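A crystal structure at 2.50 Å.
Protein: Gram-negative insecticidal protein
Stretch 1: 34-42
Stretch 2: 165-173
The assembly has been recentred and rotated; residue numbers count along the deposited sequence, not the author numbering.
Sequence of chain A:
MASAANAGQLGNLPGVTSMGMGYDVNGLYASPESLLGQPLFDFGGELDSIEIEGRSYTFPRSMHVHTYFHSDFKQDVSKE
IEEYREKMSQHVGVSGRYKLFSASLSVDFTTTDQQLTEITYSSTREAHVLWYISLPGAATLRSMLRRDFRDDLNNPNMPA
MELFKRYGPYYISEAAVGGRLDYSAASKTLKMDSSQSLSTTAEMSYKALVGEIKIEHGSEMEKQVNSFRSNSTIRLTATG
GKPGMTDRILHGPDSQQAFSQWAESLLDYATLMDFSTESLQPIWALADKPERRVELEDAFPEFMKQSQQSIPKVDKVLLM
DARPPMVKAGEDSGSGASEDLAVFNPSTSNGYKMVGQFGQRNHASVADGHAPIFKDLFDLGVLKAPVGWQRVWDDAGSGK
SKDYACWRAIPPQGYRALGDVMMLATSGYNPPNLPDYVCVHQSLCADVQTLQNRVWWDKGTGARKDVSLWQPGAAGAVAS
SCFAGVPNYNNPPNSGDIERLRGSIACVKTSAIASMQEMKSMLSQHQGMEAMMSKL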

# COMPACT_ATOMS: atom_id res chain seq x y z
N SER A 34 -0.71 -13.69 -28.49
CA SER A 34 -0.90 -13.82 -29.93
C SER A 34 -1.97 -12.88 -30.51
O SER A 34 -2.37 -13.04 -31.70
CB SER A 34 -1.21 -15.26 -30.28
OG SER A 34 -0.07 -16.06 -30.06
N LEU A 35 -2.42 -11.90 -29.72
CA LEU A 35 -3.23 -10.81 -30.26
C LEU A 35 -2.37 -9.90 -31.11
O LEU A 35 -1.18 -9.80 -30.89
CB LEU A 35 -3.88 -9.99 -29.15
CG LEU A 35 -4.83 -10.74 -28.22
CD1 LEU A 35 -5.11 -9.89 -26.99
CD2 LEU A 35 -6.10 -11.11 -28.92
N LEU A 36 -2.98 -9.30 -32.12
CA LEU A 36 -2.29 -8.48 -33.09
C LEU A 36 -2.77 -7.07 -32.94
O LEU A 36 -3.89 -6.84 -32.51
CB LEU A 36 -2.56 -8.96 -34.51
CG LEU A 36 -2.14 -10.40 -34.83
CD1 LEU A 36 -2.62 -10.69 -36.26
CD2 LEU A 36 -0.62 -10.59 -34.69
N GLY A 37 -1.94 -6.13 -33.38
CA GLY A 37 -1.95 -4.76 -32.89
C GLY A 37 -3.24 -3.99 -32.94
O GLY A 37 -3.79 -3.64 -31.89
N GLN A 38 -3.70 -3.69 -34.16
CA GLN A 38 -4.81 -2.74 -34.37
C GLN A 38 -6.17 -3.33 -34.01
O GLN A 38 -6.51 -4.41 -34.50
CB GLN A 38 -4.86 -2.17 -35.81
CG GLN A 38 -3.74 -1.18 -36.07
CD GLN A 38 -2.70 -1.67 -37.07
OE1 GLN A 38 -2.38 -2.86 -37.14
NE2 GLN A 38 -2.18 -0.73 -37.84
N PRO A 39 -6.95 -2.64 -33.14
CA PRO A 39 -8.37 -3.00 -32.99
C PRO A 39 -9.12 -2.85 -34.32
O PRO A 39 -8.86 -1.93 -35.06
CB PRO A 39 -8.90 -2.00 -31.95
CG PRO A 39 -7.69 -1.58 -31.19
CD PRO A 39 -6.57 -1.56 -32.21
N LEU A 40 -10.02 -3.78 -34.60
CA LEU A 40 -10.71 -3.82 -35.88
C LEU A 40 -11.99 -3.03 -35.83
O LEU A 40 -12.45 -2.52 -36.85
CB LEU A 40 -11.04 -5.26 -36.27
CG LEU A 40 -9.94 -6.07 -36.97
CD1 LEU A 40 -8.52 -5.79 -36.47
CD2 LEU A 40 -10.29 -7.55 -36.87
N PHE A 41 -12.57 -2.92 -34.64
CA PHE A 41 -13.91 -2.41 -34.50
C PHE A 41 -13.95 -1.24 -33.55
O PHE A 41 -13.04 -1.04 -32.76
CB PHE A 41 -14.84 -3.50 -34.02
CG PHE A 41 -14.71 -4.78 -34.78
CD1 PHE A 41 -15.26 -4.90 -36.04
CD2 PHE A 41 -14.04 -5.86 -34.25
CE1 PHE A 41 -15.16 -6.08 -36.76
CE2 PHE A 41 -13.92 -7.04 -34.96
CZ PHE A 41 -14.48 -7.15 -36.22
N ASP A 42 -15.01 -0.46 -33.69
CA ASP A 42 -15.35 0.64 -32.82
C ASP A 42 -16.60 0.10 -32.13
O ASP A 42 -17.63 -0.04 -32.77
CB ASP A 42 -15.66 1.88 -33.67
CG ASP A 42 -16.18 3.07 -32.83
OD1 ASP A 42 -16.33 2.98 -31.59
OD2 ASP A 42 -16.42 4.16 -33.41
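Stretch 2, residues 165-173: KRYGPYYIS

Stretch 2 lies on stretch 1 as a side-chain contact rather than a shared sheet: leucines and a phenylalanine of an extended, cornering segment pack against the end of a helix, the glycine that ends it, and the strand that follows, with no clear hydrogen bond between the two. The residues that touch are at least 127 positions apart in sequence, and together the stretches bury 449 Å².

In stretch 2 the helix runs in from earlier in the chain and lasts through Tyr167. Gly168 breaks it with a positive phi (84/144), Pro169 follows, and residues 170-172 form a strand. Stretch 1 is extended and weakly bonded about Leu35 and Leu36, then turns a corner at Gly37 and Gln38. The backbones keep their distance: CA of Leu36 is 6.9 Å from CA of Gly168, CA of Gln38 is 6.7 Å from CA of Tyr167, and CA of Leu35 is 8.5 Å from CA of Ile172. The contacts across this gap are made largely by side chains, and the register runs backward, later residues of stretch 1 meeting earlier ones of stretch 2 in these three pairs.

The tightest rule is at Gly168. Leu36, with chi angles m and t, sets CD1 3.4 Å from CA of Gly168. A CB there would sit 2.8 Å from Leu36 CD1, a clash, and would also be jammed against the carbonyl O of Tyr167. The backbone angles alone call for glycine, and Leu36 as placed leaves no room for a CB either.

Past the corner, Leu40 points toward stretch 2 and bridges two tyrosines. Its two methyls take different partners: CD2 lies 3.5 Å from CB of Tyr171, while CD1 lies 4.2 Å from CD1 of Tyr167. Tyr167 leaves its backbone sideways, but the end of its side chain comes nearer to stretch 1, and its OH is hydrogen-bonded elsewhere in the structure.

Phe41 adds the aromatic element. Its edge meets the face of Tyr171, with ring centroids 5.2 Å apart and planes at 72°; Phe41 CE2 comes within 3.8 Å of Tyr171 CD1. Tyr171, in the p rotamer, receives both Leu40 and Phe41, while its strand neighbor Tyr170 points away.

At the other end, Leu35 starts sideways but brings CD2 to 3.8 Å from CG1 of Ile172. On the exposed margin, Gln38 points toward stretch 2, its side chain close to the backbone of Arg166. Leu40, Phe41 and two tyrosines carry this apolar contact.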

# COMPACT_ATOMS: atom_id res chain seq x y z
N LYS A 165 -1.33 -9.80 -42.99
CA LYS A 165 -0.20 -9.35 -42.16
C LYS A 165 -0.61 -8.19 -41.24
O LYS A 165 -0.35 -8.23 -40.03
CB LYS A 165 1.03 -8.99 -43.02
CG LYS A 165 2.23 -8.45 -42.25
CD LYS A 165 2.41 -6.95 -42.39
CE LYS A 165 3.86 -6.55 -42.08
NZ LYS A 165 4.88 -6.96 -43.09
N ARG A 166 -1.26 -7.18 -41.80
CA ARG A 166 -1.67 -5.99 -41.05
C ARG A 166 -2.68 -6.29 -39.93
O ARG A 166 -2.55 -5.78 -38.82
CB ARG A 166 -2.29 -4.94 -41.96
CG ARG A 166 -1.33 -4.16 -42.84
CD ARG A 166 -2.11 -3.28 -43.81
NE ARG A 166 -1.98 -1.83 -43.54
CZ ARG A 166 -1.49 -0.91 -44.37
NH1 ARG A 166 -1.16 -1.21 -45.61
NH2 ARG A 166 -1.43 0.36 -43.97
N TYR A 167 -3.69 -7.09 -40.23
CA TYR A 167 -4.85 -7.24 -39.36
C TYR A 167 -5.04 -8.62 -38.74
O TYR A 167 -5.78 -8.75 -37.76
CB TYR A 167 -6.11 -6.84 -40.13
CG TYR A 167 -6.04 -5.41 -40.57
CD1 TYR A 167 -6.23 -4.37 -39.65
CD2 TYR A 167 -5.76 -5.08 -41.89
CE1 TYR A 167 -6.14 -3.05 -40.05
CE2 TYR A 167 -5.66 -3.76 -42.28
CZ TYR A 167 -5.85 -2.75 -41.36
OH TYR A 167 -5.77 -1.44 -41.75
N GLY A 168 -4.38 -9.63 -39.29
CA GLY A 168 -4.69 -11.03 -38.99
C GLY A 168 -5.82 -11.53 -39.86
O GLY A 168 -6.75 -10.78 -40.17
N PRO A 169 -5.77 -12.80 -40.28
CA PRO A 169 -6.87 -13.34 -41.07
C PRO A 169 -8.13 -13.64 -40.25
O PRO A 169 -9.22 -13.72 -40.82
CB PRO A 169 -6.29 -14.63 -41.64
CG PRO A 169 -5.30 -15.07 -40.60
CD PRO A 169 -4.73 -13.81 -39.99
N TYR A 170 -7.96 -13.83 -38.93
CA TYR A 170 -9.08 -14.09 -38.05
C TYR A 170 -9.02 -13.12 -36.89
O TYR A 170 -7.95 -12.63 -36.56
CB TYR A 170 -9.00 -15.51 -37.51
CG TYR A 170 -9.49 -16.55 -38.48
CD1 TYR A 170 -8.71 -16.98 -39.54
CD2 TYR A 170 -10.74 -17.10 -38.33
CE1 TYR A 170 -9.17 -17.93 -40.43
CE2 TYR A 170 -11.22 -18.05 -39.21
CZ TYR A 170 -10.44 -18.47 -40.25
OH TYR A 170 -10.94 -19.41 -41.10
N TYR A 171 -10.17 -12.88 -36.28
CA TYR A 171 -10.25 -12.03 -35.11
C TYR A 171 -10.98 -12.75 -33.98
O TYR A 171 -11.69 -13.73 -34.19
CB TYR A 171 -10.95 -10.71 -35.46
CG TYR A 171 -12.40 -10.86 -35.83
CD1 TYR A 171 -13.40 -10.82 -34.87
CD2 TYR A 171 -12.79 -11.06 -37.16
CE1 TYR A 171 -14.75 -10.96 -35.21
CE2 TYR A 171 -14.12 -11.22 -37.50
CZ TYR A 171 -15.10 -11.15 -36.54
OH TYR A 171 -16.41 -11.32 -36.86
N ILE A 172 -10.81 -12.23 -32.77
CA ILE A 172 -11.42 -12.80 -31.59
C ILE A 172 -12.87 -12.35 -31.52
O ILE A 172 -13.15 -11.19 -31.27
CB ILE A 172 -10.71 -12.34 -30.30
CG1 ILE A 172 -9.23 -12.77 -30.28
CG2 ILE A 172 -11.44 -12.88 -29.06
CD1 ILE A 172 -8.99 -14.27 -30.23
N SER A 173 -13.77 -13.28 -31.72
CA SER A 173 -15.21 -13.01 -31.66
C SER A 173 -15.84 -13.46 -30.37
O SER A 173 -16.85 -12.90 -29.94
CB SER A 173 -15.91 -13.71 -32.82
OG SER A 173 -17.25 -13.32 -32.87